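Long-range contacts in putative drug/sodium antiporter (Escherichia coli, PDB 4Z3N), which probably works as a MATE-family antiporter in the cell membrane, carrying the genotoxin colibactin or its precursor across it: residues I90-L95 and R254-V259; S94-A99 and D106-I111; R110-G115 and G169-L174; L174-G179 and L313-G318. One frame throughout, in Å; residues are numbered along the deposited sequence.

Overall arrangement
The four contacts form one continuous patch of a transmembrane helix bundle, with helix 75-101 running through its middle. Interactions 1 and 2 share S94 and L95 on that helix, and their centres are about 9 Å apart; a salt bridge ties them, R98 NH2 to E255 OE2 at 2.9 Å. The segments of interactions 2 and 3 overlap at R110-I111 on helix 107-132, centres again about 9 Å apart, and L174 carries interaction 3 on to interaction 4. M92 of interaction 1 packs on I111, L112, G173 and L174, while L314 of interaction 4 touches I90. A bound OLC molecule lies about 12 Å from the M171 side chain.

Interaction 1 (I90-L95 and R254-V259); sequences IGMGSL and REFLSV
The carbonyl oxygen R254 O is held by two donors of a single residue: S258 N closes the helical turn onto R254 O at 2.9 Å, and S258 OG folds back to the same oxygen, in the carbonyl plane and on a lone pair. Both bonds stay inside helix 250-284, and the face it turns to helix 75-101 is chiefly apolar. This is transmembrane helix-helix packing of the MATE fold, with the axes of segments 90-95 and 254-259 passing 8.3 Å apart and inclined at 126°. F256 carries it. Its CG stands anti to the backbone N (chi1 -169°), which lays the ring against the backbone of the glycine G91. G91 CA sits over one face, 4.2 Å from the F256 ring centroid, a CH-pi contact possible because no side chain intervenes. M92 bends at chi2 (66°) and brings its sulfur to the ring edge, in plane, a Met-aromatic contact with SD 5.2 Å from the F256 centroid. L95 crosses F256 obliquely, its CD2 lying against the ring's root at CB. The polar ends beside this packing have partners of their own: S94 OG bonds to Q397 O of helix 382-399, and the E255 carboxylate pairs with R98. One turn on from F256, V259 CG1, anti to its own backbone N, meets three carbons at once: I90 CG2, G91 CA and S94 CB, each 3.8 Å from V259 CG1.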
loop_
_atom_site.group_PDB
_atom_site.type_symbol
_atom_site.label_atom_id
_atom_site.label_comp_id
_atom_site.label_asym_id
_atom_site.label_seq_id
_atom_site.Cartn_x
_atom_site.Cartn_y
_atom_site.Cartn_z
ATOM N N ILE A 90 1.336 -2.661 -9.869
ATOM C CA ILE A 90 0.684 -1.516 -10.501
ATOM C C ILE A 90 1.243 -1.364 -11.924
ATOM O O ILE A 90 0.509 -1.087 -12.868
ATOM C CB ILE A 90 0.883 -0.196 -9.660
ATOM C CG1 ILE A 90 0.138 -0.276 -8.328
ATOM C CG2 ILE A 90 0.353 1.038 -10.388
ATOM C CD1 ILE A 90 -1.388 -0.371 -8.473
ATOM N N GLY A 91 2.540 -1.580 -12.081
ATOM C CA GLY A 91 3.131 -1.635 -13.398
ATOM C C GLY A 91 2.405 -2.676 -14.236
ATOM O O GLY A 91 2.028 -2.438 -15.393
ATOM N N MET A 92 2.204 -3.848 -13.655
ATOM C CA MET A 92 1.446 -4.876 -14.336
ATOM C C MET A 92 0.004 -4.404 -14.584
ATOM O O MET A 92 -0.450 -4.379 -15.727
ATOM C CB MET A 92 1.467 -6.172 -13.531
ATOM C CG MET A 92 0.994 -7.408 -14.312
ATOM S SD MET A 92 2.053 -7.910 -15.693
ATOM C CE MET A 92 1.309 -9.467 -16.137
ATOM N N GLY A 93 -0.700 -4.021 -13.519
ATOM C CA GLY A 93 -2.069 -3.562 -13.624
ATOM C C GLY A 93 -2.238 -2.405 -14.603
ATOM O O GLY A 93 -3.216 -2.317 -15.342
ATOM N N SER A 94 -1.270 -1.505 -14.622
ATOM C CA SER A 94 -1.410 -0.299 -15.416
ATOM C C SER A 94 -1.297 -0.650 -16.908
ATOM O O SER A 94 -2.098 -0.221 -17.738
ATOM C CB SER A 94 -0.354 0.722 -14.988
ATOM O OG SER A 94 -0.434 1.907 -15.750
ATOM N N LEU A 95 -0.308 -1.473 -17.220
ATOM C CA LEU A 95 0.047 -1.791 -18.587
ATOM C C LEU A 95 -0.939 -2.774 -19.243
ATOM O O LEU A 95 -1.287 -2.640 -20.414
ATOM C CB LEU A 95 1.453 -2.366 -18.597
ATOM C CG LEU A 95 2.394 -1.807 -19.636
ATOM C CD1 LEU A 95 2.044 -0.369 -19.819
ATOM C CD2 LEU A 95 3.828 -1.956 -19.175
ATOM N N ARG A 254 10.554 0.064 -20.228
ATOM C CA ARG A 254 10.512 1.438 -19.762
ATOM C C ARG A 254 9.113 1.825 -19.253
ATOM O O ARG A 254 8.971 2.389 -18.169
ATOM C CB ARG A 254 10.961 2.369 -20.891
ATOM C CG ARG A 254 10.937 3.855 -20.572
ATOM C CD ARG A 254 11.758 4.576 -21.603
ATOM N NE ARG A 254 11.575 6.021 -21.608
ATOM C CZ ARG A 254 12.073 6.819 -22.551
ATOM N NH1 ARG A 254 12.775 6.298 -23.552
ATOM N NH2 ARG A 254 11.875 8.135 -22.501
ATOM N N GLU A 255 8.088 1.513 -20.035
ATOM C CA GLU A 255 6.729 1.840 -19.656
ATOM C C GLU A 255 6.333 1.139 -18.349
ATOM O O GLU A 255 5.683 1.732 -17.479
ATOM C CB GLU A 255 5.767 1.460 -20.783
ATOM C CG GLU A 255 4.298 1.705 -20.469
ATOM C CD GLU A 255 3.991 3.165 -20.132
ATOM O OE1 GLU A 255 3.939 3.987 -21.078
ATOM O OE2 GLU A 255 3.791 3.481 -18.928
ATOM N N PHE A 256 6.739 -0.121 -18.218
ATOM C CA PHE A 256 6.437 -0.927 -17.047
ATOM C C PHE A 256 7.254 -0.425 -15.847
ATOM O O PHE A 256 6.744 -0.336 -14.720
ATOM C CB PHE A 256 6.743 -2.398 -17.335
ATOM C CG PHE A 256 6.238 -3.358 -16.290
ATOM C CD1 PHE A 256 6.686 -3.289 -14.973
ATOM C CD2 PHE A 256 5.339 -4.356 -16.633
ATOM C CE1 PHE A 256 6.219 -4.175 -14.007
ATOM C CE2 PHE A 256 4.868 -5.249 -15.678
ATOM C CZ PHE A 256 5.307 -5.153 -14.356
ATOM N N LEU A 257 8.524 -0.104 -16.093
ATOM C CA LEU A 257 9.452 0.255 -15.022
ATOM C C LEU A 257 9.175 1.635 -14.459
ATOM O O LEU A 257 9.332 1.867 -13.258
ATOM C CB LEU A 257 10.903 0.188 -15.515
ATOM C CG LEU A 257 11.577 -1.182 -15.371
ATOM C CD1 LEU A 257 13.034 -1.123 -15.779
ATOM C CD2 LEU A 257 11.439 -1.687 -13.953
ATOM N N SER A 258 8.766 2.557 -15.326
ATOM C CA SER A 258 8.516 3.923 -14.896
ATOM C C SER A 258 7.295 4.007 -13.941
ATOM O O SER A 258 7.388 4.624 -12.885
ATOM C CB SER A 258 8.337 4.824 -16.116
ATOM O OG SER A 258 7.245 4.377 -16.896
ATOM N N VAL A 259 6.175 3.379 -14.304
ATOM C CA VAL A 259 5.004 3.286 -13.424
ATOM C C VAL A 259 5.348 2.508 -12.154
ATOM O O VAL A 259 5.065 2.954 -11.033
ATOM C CB VAL A 259 3.773 2.603 -14.144
ATOM C CG1 VAL A 259 2.705 2.142 -13.143
ATOM C CG2 VAL A 259 3.158 3.553 -15.143
#

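Interaction 2 (S94-A99 and D106-I111); sequences SLLSRA and DRAQRI
I111 reaches across this contact lengthwise. Its CG1 stands anti to the carbonyl carbon (chi1 -83°) and the chain extends from there, so that CD1 arrives at L95 and A99 on the partner helix. L95 crosses it obliquely, with I111 CD1 3.8 Å from L95 CB, and I111 CD1 is also 4.0 Å from A99 CB. The pair is a helical hairpin: helices 75-101 and 107-132 follow each other in the chain, and the axes of their segments 94-99 and 107-111 run nearly antiparallel, at 167°, 9.2 Å apart. L96 has CG anti to its backbone N and sends CD1 to A108 CB, 4.0 Å away. R107 behaves differently. Bent at chi3 (55°), it crosses L95 at about a right angle, and L95 CD1 meets the guanidinium at its edge, near the plane, 4.1 Å from R107 NH2. The contact is thus held by methyl and methylene packing, the small A99 and A108 giving the two backbones room to come close. Two guanidiniums flank it, R107 NH2 lying 6.0 Å from R98 NH2. R107 also stands near the like-charged K251, which would probably disfavour full protonation of that lysine.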
loop_
_atom_site.group_PDB
_atom_site.type_symbol
_atom_site.label_atom_id
_atom_site.label_comp_id
_atom_site.label_asym_id
_atom_site.label_seq_id
_atom_site.Cartn_x
_atom_site.Cartn_y
_atom_site.Cartn_z
ATOM N N SER A 94 -1.270 -1.505 -14.622
ATOM C CA SER A 94 -1.410 -0.299 -15.416
ATOM C C SER A 94 -1.297 -0.650 -16.908
ATOM O O SER A 94 -2.098 -0.221 -17.738
ATOM C CB SER A 94 -0.354 0.722 -14.988
ATOM O OG SER A 94 -0.434 1.907 -15.750
ATOM N N LEU A 95 -0.308 -1.473 -17.220
ATOM C CA LEU A 95 0.047 -1.791 -18.587
ATOM C C LEU A 95 -0.939 -2.774 -19.243
ATOM O O LEU A 95 -1.287 -2.640 -20.414
ATOM C CB LEU A 95 1.453 -2.366 -18.597
ATOM C CG LEU A 95 2.394 -1.807 -19.636
ATOM C CD1 LEU A 95 2.044 -0.369 -19.819
ATOM C CD2 LEU A 95 3.828 -1.956 -19.175
ATOM N N LEU A 96 -1.376 -3.761 -18.469
ATOM C CA LEU A 96 -2.282 -4.782 -18.950
ATOM C C LEU A 96 -3.662 -4.190 -19.232
ATOM O O LEU A 96 -4.267 -4.440 -20.286
ATOM C CB LEU A 96 -2.372 -5.927 -17.928
ATOM C CG LEU A 96 -3.407 -7.022 -18.223
ATOM C CD1 LEU A 96 -3.066 -7.758 -19.507
ATOM C CD2 LEU A 96 -3.558 -7.994 -17.064
ATOM N N SER A 97 -4.144 -3.392 -18.289
ATOM C CA SER A 97 -5.455 -2.771 -18.405
ATOM C C SER A 97 -5.558 -1.803 -19.605
ATOM O O SER A 97 -6.634 -1.683 -20.196
ATOM C CB SER A 97 -5.811 -2.039 -17.101
ATOM O OG SER A 97 -5.215 -0.758 -17.096
ATOM N N ARG A 98 -4.464 -1.113 -19.951
ATOM C CA ARG A 98 -4.459 -0.261 -21.156
ATOM C C ARG A 98 -4.411 -1.114 -22.433
ATOM O O ARG A 98 -5.098 -0.807 -23.409
ATOM C CB ARG A 98 -3.294 0.752 -21.165
ATOM C CG ARG A 98 -3.099 1.462 -19.848
ATOM C CD ARG A 98 -2.681 2.917 -19.965
ATOM N NE ARG A 98 -1.248 3.180 -20.150
ATOM C CZ ARG A 98 -0.269 2.780 -19.355
ATOM N NH1 ARG A 98 -0.511 2.030 -18.303
ATOM N NH2 ARG A 98 0.967 3.126 -19.631
ATOM N N ALA A 99 -3.614 -2.179 -22.417
ATOM C CA ALA A 99 -3.590 -3.143 -23.524
ATOM C C ALA A 99 -4.969 -3.761 -23.775
ATOM O O ALA A 99 -5.406 -3.873 -24.913
ATOM C CB ALA A 99 -2.576 -4.242 -23.258
ATOM N N ASP A 106 -2.002 -8.950 -27.003
ATOM C CA ASP A 106 -1.032 -8.880 -28.059
ATOM C C ASP A 106 0.264 -8.434 -27.403
ATOM O O ASP A 106 1.218 -9.185 -27.231
ATOM C CB ASP A 106 -1.573 -7.917 -29.128
ATOM C CG ASP A 106 -0.621 -7.687 -30.266
ATOM O OD1 ASP A 106 0.300 -8.517 -30.454
ATOM O OD2 ASP A 106 -0.818 -6.675 -30.982
ATOM N N ARG A 107 0.224 -7.162 -27.010
ATOM C CA ARG A 107 1.087 -6.620 -25.981
ATOM C C ARG A 107 0.782 -7.294 -24.638
ATOM O O ARG A 107 1.652 -7.396 -23.779
ATOM C CB ARG A 107 0.912 -5.099 -25.883
ATOM C CG ARG A 107 1.836 -4.322 -26.816
ATOM C CD ARG A 107 1.451 -2.856 -26.888
ATOM N NE ARG A 107 1.407 -2.231 -25.573
ATOM C CZ ARG A 107 2.382 -1.487 -25.063
ATOM N NH1 ARG A 107 3.494 -1.274 -25.761
ATOM N NH2 ARG A 107 2.238 -0.960 -23.851
ATOM N N ALA A 108 -0.451 -7.771 -24.478
ATOM C CA ALA A 108 -0.891 -8.374 -23.224
ATOM C C ALA A 108 -0.049 -9.582 -22.807
ATOM O O ALA A 108 0.390 -9.662 -21.659
ATOM C CB ALA A 108 -2.353 -8.767 -23.316
ATOM N N GLN A 109 0.178 -10.521 -23.719
ATOM C CA GLN A 109 1.002 -11.671 -23.384
ATOM C C GLN A 109 2.467 -11.245 -23.243
ATOM O O GLN A 109 3.205 -11.806 -22.431
ATOM C CB GLN A 109 0.863 -12.784 -24.424
ATOM C CG GLN A 109 1.009 -14.180 -23.810
ATOM C CD GLN A 109 1.851 -15.119 -24.655
ATOM O OE1 GLN A 109 1.913 -14.985 -25.882
ATOM N NE2 GLN A 109 2.514 -16.076 -23.999
ATOM N N ARG A 110 2.874 -10.253 -24.032
ATOM C CA ARG A 110 4.172 -9.606 -23.854
ATOM C C ARG A 110 4.359 -9.114 -22.417
ATOM O O ARG A 110 5.411 -9.314 -21.795
ATOM C CB ARG A 110 4.316 -8.406 -24.793
ATOM C CG ARG A 110 4.654 -8.681 -26.240
ATOM C CD ARG A 110 4.924 -7.331 -26.914
ATOM N NE ARG A 110 5.013 -7.390 -28.376
ATOM C CZ ARG A 110 4.860 -6.336 -29.182
ATOM N NH1 ARG A 110 4.594 -5.135 -28.673
ATOM N NH2 ARG A 110 4.964 -6.482 -30.501
ATOM N N ILE A 111 3.324 -8.443 -21.915
ATOM C CA ILE A 111 3.396 -7.703 -20.672
ATOM C C ILE A 111 3.624 -8.656 -19.515
ATOM O O ILE A 111 4.417 -8.362 -18.624
ATOM C CB ILE A 111 2.110 -6.853 -20.458
ATOM C CG1 ILE A 111 2.228 -5.541 -21.231
ATOM C CG2 ILE A 111 1.885 -6.533 -18.991
ATOM C CD1 ILE A 111 0.900 -4.826 -21.469
#

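Interaction 3 (R110-G115 and G169-L174)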
loop_
_atom_site.group_PDB
_atom_site.type_symbol
_atom_site.label_atom_id
_atom_site.label_comp_id
_atom_site.label_asym_id
_atom_site.label_seq_id
_atom_site.Cartn_x
_atom_site.Cartn_y
_atom_site.Cartn_z
ATOM N N ARG A 110 2.874 -10.253 -24.032
ATOM C CA ARG A 110 4.172 -9.606 -23.854
ATOM C C ARG A 110 4.359 -9.114 -22.417
ATOM O O ARG A 110 5.411 -9.314 -21.795
ATOM C CB ARG A 110 4.316 -8.406 -24.793
ATOM C CG ARG A 110 4.654 -8.681 -26.240
ATOM C CD ARG A 110 4.924 -7.331 -26.914
ATOM N NE ARG A 110 5.013 -7.390 -28.376
ATOM C CZ ARG A 110 4.860 -6.336 -29.182
ATOM N NH1 ARG A 110 4.594 -5.135 -28.673
ATOM N NH2 ARG A 110 4.964 -6.482 -30.501
ATOM N N ILE A 111 3.324 -8.443 -21.915
ATOM C CA ILE A 111 3.396 -7.703 -20.672
ATOM C C ILE A 111 3.624 -8.656 -19.515
ATOM O O ILE A 111 4.417 -8.362 -18.624
ATOM C CB ILE A 111 2.110 -6.853 -20.458
ATOM C CG1 ILE A 111 2.228 -5.541 -21.231
ATOM C CG2 ILE A 111 1.885 -6.533 -18.991
ATOM C CD1 ILE A 111 0.900 -4.826 -21.469
ATOM N N LEU A 112 2.942 -9.799 -19.540
ATOM C CA LEU A 112 3.100 -10.800 -18.489
ATOM C C LEU A 112 4.557 -11.251 -18.505
ATOM O O LEU A 112 5.233 -11.305 -17.467
ATOM C CB LEU A 112 2.144 -11.976 -18.699
ATOM C CG LEU A 112 2.447 -13.288 -17.975
ATOM C CD1 LEU A 112 2.611 -13.060 -16.498
ATOM C CD2 LEU A 112 1.332 -14.281 -18.212
ATOM N N SER A 113 5.045 -11.532 -19.707
ATOM C CA SER A 113 6.431 -11.919 -19.894
ATOM C C SER A 113 7.381 -10.915 -19.253
ATOM O O SER A 113 8.144 -11.268 -18.352
ATOM C CB SER A 113 6.731 -12.077 -21.378
ATOM O OG SER A 113 5.996 -13.167 -21.882
ATOM N N VAL A 114 7.339 -9.677 -19.746
ATOM C CA VAL A 114 8.132 -8.582 -19.207
ATOM C C VAL A 114 7.854 -8.366 -17.720
ATOM O O VAL A 114 8.752 -7.997 -16.964
ATOM C CB VAL A 114 7.869 -7.280 -19.983
ATOM C CG1 VAL A 114 8.190 -6.056 -19.134
ATOM C CG2 VAL A 114 8.674 -7.266 -21.260
ATOM N N GLY A 115 6.622 -8.627 -17.298
ATOM C CA GLY A 115 6.273 -8.577 -15.887
ATOM C C GLY A 115 7.047 -9.595 -15.059
ATOM O O GLY A 115 7.605 -9.284 -14.013
ATOM N N GLY A 169 3.116 -10.234 -6.737
ATOM C CA GLY A 169 2.918 -8.934 -7.356
ATOM C C GLY A 169 2.500 -9.032 -8.818
ATOM O O GLY A 169 1.478 -8.476 -9.217
ATOM N N VAL A 170 3.290 -9.749 -9.616
ATOM C CA VAL A 170 2.930 -10.041 -11.007
ATOM C C VAL A 170 1.487 -10.582 -11.152
ATOM O O VAL A 170 0.695 -10.071 -11.957
ATOM C CB VAL A 170 3.898 -11.067 -11.630
ATOM C CG1 VAL A 170 3.431 -11.477 -13.044
ATOM C CG2 VAL A 170 5.303 -10.521 -11.662
ATOM N N MET A 171 1.166 -11.608 -10.365
ATOM C CA MET A 171 -0.131 -12.259 -10.407
ATOM C C MET A 171 -1.262 -11.314 -10.014
ATOM O O MET A 171 -2.284 -11.220 -10.719
ATOM C CB MET A 171 -0.125 -13.483 -9.495
ATOM C CG MET A 171 0.890 -14.553 -9.891
ATOM S SD MET A 171 0.591 -15.301 -11.517
ATOM C CE MET A 171 1.139 -14.008 -12.624
ATOM N N MET A 172 -1.075 -10.624 -8.888
ATOM C CA MET A 172 -2.003 -9.588 -8.450
ATOM C C MET A 172 -2.211 -8.585 -9.573
ATOM O O MET A 172 -3.347 -8.236 -9.895
ATOM C CB MET A 172 -1.479 -8.870 -7.206
ATOM C CG MET A 172 -1.401 -9.727 -5.940
ATOM S SD MET A 172 -2.951 -9.715 -5.030
ATOM C CE MET A 172 -3.157 -7.956 -4.744
ATOM N N GLY A 173 -1.108 -8.140 -10.172
ATOM C CA GLY A 173 -1.154 -7.183 -11.266
ATOM C C GLY A 173 -1.843 -7.736 -12.504
ATOM O O GLY A 173 -2.554 -7.024 -13.220
ATOM N N LEU A 174 -1.641 -9.023 -12.745
ATOM C CA LEU A 174 -2.293 -9.698 -13.856
ATOM C C LEU A 174 -3.828 -9.723 -13.696
ATOM O O LEU A 174 -4.553 -9.269 -14.582
ATOM C CB LEU A 174 -1.729 -11.119 -13.994
ATOM C CG LEU A 174 -2.195 -11.934 -15.195
ATOM C CD1 LEU A 174 -2.281 -11.030 -16.373
ATOM C CD2 LEU A 174 -1.223 -13.057 -15.487
#
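The axes of segments 110-115 and 169-174 run nearly antiparallel at a signed crossing angle of 158°, 10.4 Å apart, and the backbones come nearest where G115 CA lies 6.1 Å from V170 CA. L112 fills the wider part of the gap. Its CG is anti to the backbone N (chi1 162°), which swings both methyls onto the partner helix. CD1 goes to V170 CG1 at 3.9 Å, the two side chains crossing at about a right angle. CD2 meets L174 CD2, also at 3.9 Å, tip to tip along an oblique crossing; both L112 methyls thus touch L174 CD2, and CD1 reaches V170 CG1 as well. M171 begins pointing from the interface, but its chain curls back until CE is 4.3 Å from L112 CD1. V170 divides its branches: CG1 serves L112, while CG2, anti to the carbonyl carbon, rests against the backbone of G115, 3.5 Å from G115 O. The contact is purely apolar on the side-chain level, joining two helices predicted to cross the membrane. Helix 75-101 touches both partners, M92 reaching I111 and L112, and L96 reaching L174. Helix 209-232 touches M171 with F228 and L232, and L174 with L232, and V114 leans on helix 250-284 at I252 and Y253.

Interaction 4 (L174-G179 and L313-G318); sequences LFQGAG and LLTVVG
The contact joins the C-terminal end of helix 162-177, closed by a Schellman motif, to helix 286-322; L174-G179 belongs to the first MatE half of the protein and L313-G318 to the second, so it bridges the two. The polar part centres on Q176 O. T315 OG1 donates to Q176 O at 2.8 Å, approaching from above the carbonyl plane (39° out of it). The same oxygen accepts G179 N at 3.1 Å from Q176 O, and the positive phi of G179 (68°), which favours glycine, marks where the chain leaves the helix. Two donors, one from the partner helix and one from the turn that follows its own helix, thus hold a carbonyl that the ending helix would otherwise leave without its usual backbone partner. The Q176 amide is fixed by bonds beyond the two segments: OE1 accepts from Q89 NE2 of helix 75-101, and NE2 donates to T311 O one turn before T315. G177 O is taken by Q319 NE2.

Van der Waals contacts fill in around these bonds. Q176, with CG anti to its backbone N and an extended chain, crosses L314 at about a right angle, its NE2 lying 4.0 Å from L314 CD2. T315 turns OG1 anti to its own carbonyl carbon, which leaves its methyl facing the glycine-rich turn: T315 CG2 rests 3.5 Å from G177 O and 3.9 Å from G179 N.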
loop_
_atom_site.group_PDB
_atom_site.type_symbol
_atom_site.label_atom_id
_atom_site.label_comp_id
_atom_site.label_asym_id
_atom_site.label_seq_id
_atom_site.Cartn_x
_atom_site.Cartn_y
_atom_site.Cartn_z
ATOM N N LEU A 174 -1.641 -9.023 -12.745
ATOM C CA LEU A 174 -2.293 -9.698 -13.856
ATOM C C LEU A 174 -3.828 -9.723 -13.696
ATOM O O LEU A 174 -4.553 -9.269 -14.582
ATOM C CB LEU A 174 -1.729 -11.119 -13.994
ATOM C CG LEU A 174 -2.195 -11.934 -15.195
ATOM C CD1 LEU A 174 -2.281 -11.030 -16.373
ATOM C CD2 LEU A 174 -1.223 -13.057 -15.487
ATOM N N PHE A 175 -4.323 -10.229 -12.566
ATOM C CA PHE A 175 -5.765 -10.380 -12.386
ATOM C C PHE A 175 -6.496 -9.064 -12.066
ATOM O O PHE A 175 -7.682 -8.907 -12.360
ATOM C CB PHE A 175 -6.038 -11.413 -11.305
ATOM C CG PHE A 175 -5.810 -12.832 -11.756
ATOM C CD1 PHE A 175 -6.835 -13.560 -12.374
ATOM C CD2 PHE A 175 -4.574 -13.451 -11.559
ATOM C CE1 PHE A 175 -6.633 -14.867 -12.781
ATOM C CE2 PHE A 175 -4.363 -14.773 -11.975
ATOM C CZ PHE A 175 -5.393 -15.480 -12.584
ATOM N N GLN A 176 -5.787 -8.114 -11.469
ATOM C CA GLN A 176 -6.328 -6.782 -11.272
ATOM C C GLN A 176 -6.428 -5.999 -12.610
ATOM O O GLN A 176 -7.384 -5.252 -12.833
ATOM C CB GLN A 176 -5.474 -6.024 -10.269
ATOM C CG GLN A 176 -5.680 -4.532 -10.327
ATOM C CD GLN A 176 -4.724 -3.778 -9.443
ATOM O OE1 GLN A 176 -3.579 -4.192 -9.241
ATOM N NE2 GLN A 176 -5.189 -2.663 -8.900
ATOM N N GLY A 177 -5.455 -6.184 -13.504
ATOM C CA GLY A 177 -5.504 -5.563 -14.824
ATOM C C GLY A 177 -6.697 -6.031 -15.658
ATOM O O GLY A 177 -7.362 -5.233 -16.332
ATOM N N ALA A 178 -6.989 -7.326 -15.570
ATOM C CA ALA A 178 -8.115 -7.928 -16.272
ATOM C C ALA A 178 -9.454 -7.701 -15.573
ATOM O O ALA A 178 -10.479 -8.195 -16.029
ATOM C CB ALA A 178 -7.885 -9.413 -16.441
ATOM N N GLY A 179 -9.438 -6.989 -14.449
ATOM C CA GLY A 179 -10.646 -6.744 -13.685
ATOM C C GLY A 179 -11.231 -7.985 -13.021
ATOM O O GLY A 179 -12.404 -8.000 -12.640
ATOM N N LEU A 313 -9.950 1.616 -9.435
ATOM C CA LEU A 313 -9.914 2.783 -10.291
ATOM C C LEU A 313 -8.811 2.665 -11.328
ATOM O O LEU A 313 -8.947 3.179 -12.442
ATOM C CB LEU A 313 -9.721 4.058 -9.460
ATOM C CG LEU A 313 -9.631 5.335 -10.304
ATOM C CD1 LEU A 313 -10.975 5.665 -10.997
ATOM C CD2 LEU A 313 -9.158 6.481 -9.462
ATOM N N LEU A 314 -7.722 1.998 -10.957
ATOM C CA LEU A 314 -6.615 1.757 -11.880
ATOM C C LEU A 314 -7.096 0.964 -13.124
ATOM O O LEU A 314 -6.866 1.343 -14.277
ATOM C CB LEU A 314 -5.474 1.009 -11.163
ATOM C CG LEU A 314 -4.218 0.837 -12.023
ATOM C CD1 LEU A 314 -3.190 1.848 -11.638
ATOM C CD2 LEU A 314 -3.663 -0.560 -11.921
ATOM N N THR A 315 -7.795 -0.130 -12.862
ATOM C CA THR A 315 -8.410 -0.918 -13.912
ATOM C C THR A 315 -9.412 -0.155 -14.784
ATOM O O THR A 315 -9.413 -0.310 -16.014
ATOM C CB THR A 315 -9.114 -2.088 -13.307
ATOM O OG1 THR A 315 -8.268 -2.631 -12.284
ATOM C CG2 THR A 315 -9.397 -3.124 -14.376
ATOM N N VAL A 316 -10.261 0.649 -14.148
ATOM C CA VAL A 316 -11.289 1.381 -14.871
ATOM C C VAL A 316 -10.677 2.539 -15.673
ATOM O O VAL A 316 -11.046 2.763 -16.834
ATOM C CB VAL A 316 -12.378 1.912 -13.918
ATOM C CG1 VAL A 316 -13.306 2.858 -14.659
ATOM C CG2 VAL A 316 -13.154 0.753 -13.309
ATOM N N VAL A 317 -9.732 3.256 -15.067
ATOM C CA VAL A 317 -9.046 4.324 -15.779
ATOM C C VAL A 317 -8.175 3.728 -16.869
ATOM O O VAL A 317 -8.219 4.174 -18.014
ATOM C CB VAL A 317 -8.168 5.186 -14.854
ATOM C CG1 VAL A 317 -7.334 6.190 -15.680
ATOM C CG2 VAL A 317 -9.036 5.900 -13.802
ATOM N N GLY A 318 -7.393 2.708 -16.519
ATOM C CA GLY A 318 -6.492 2.094 -17.478
ATOM C C GLY A 318 -7.194 1.548 -18.723
ATOM O O GLY A 318 -6.730 1.758 -19.855
#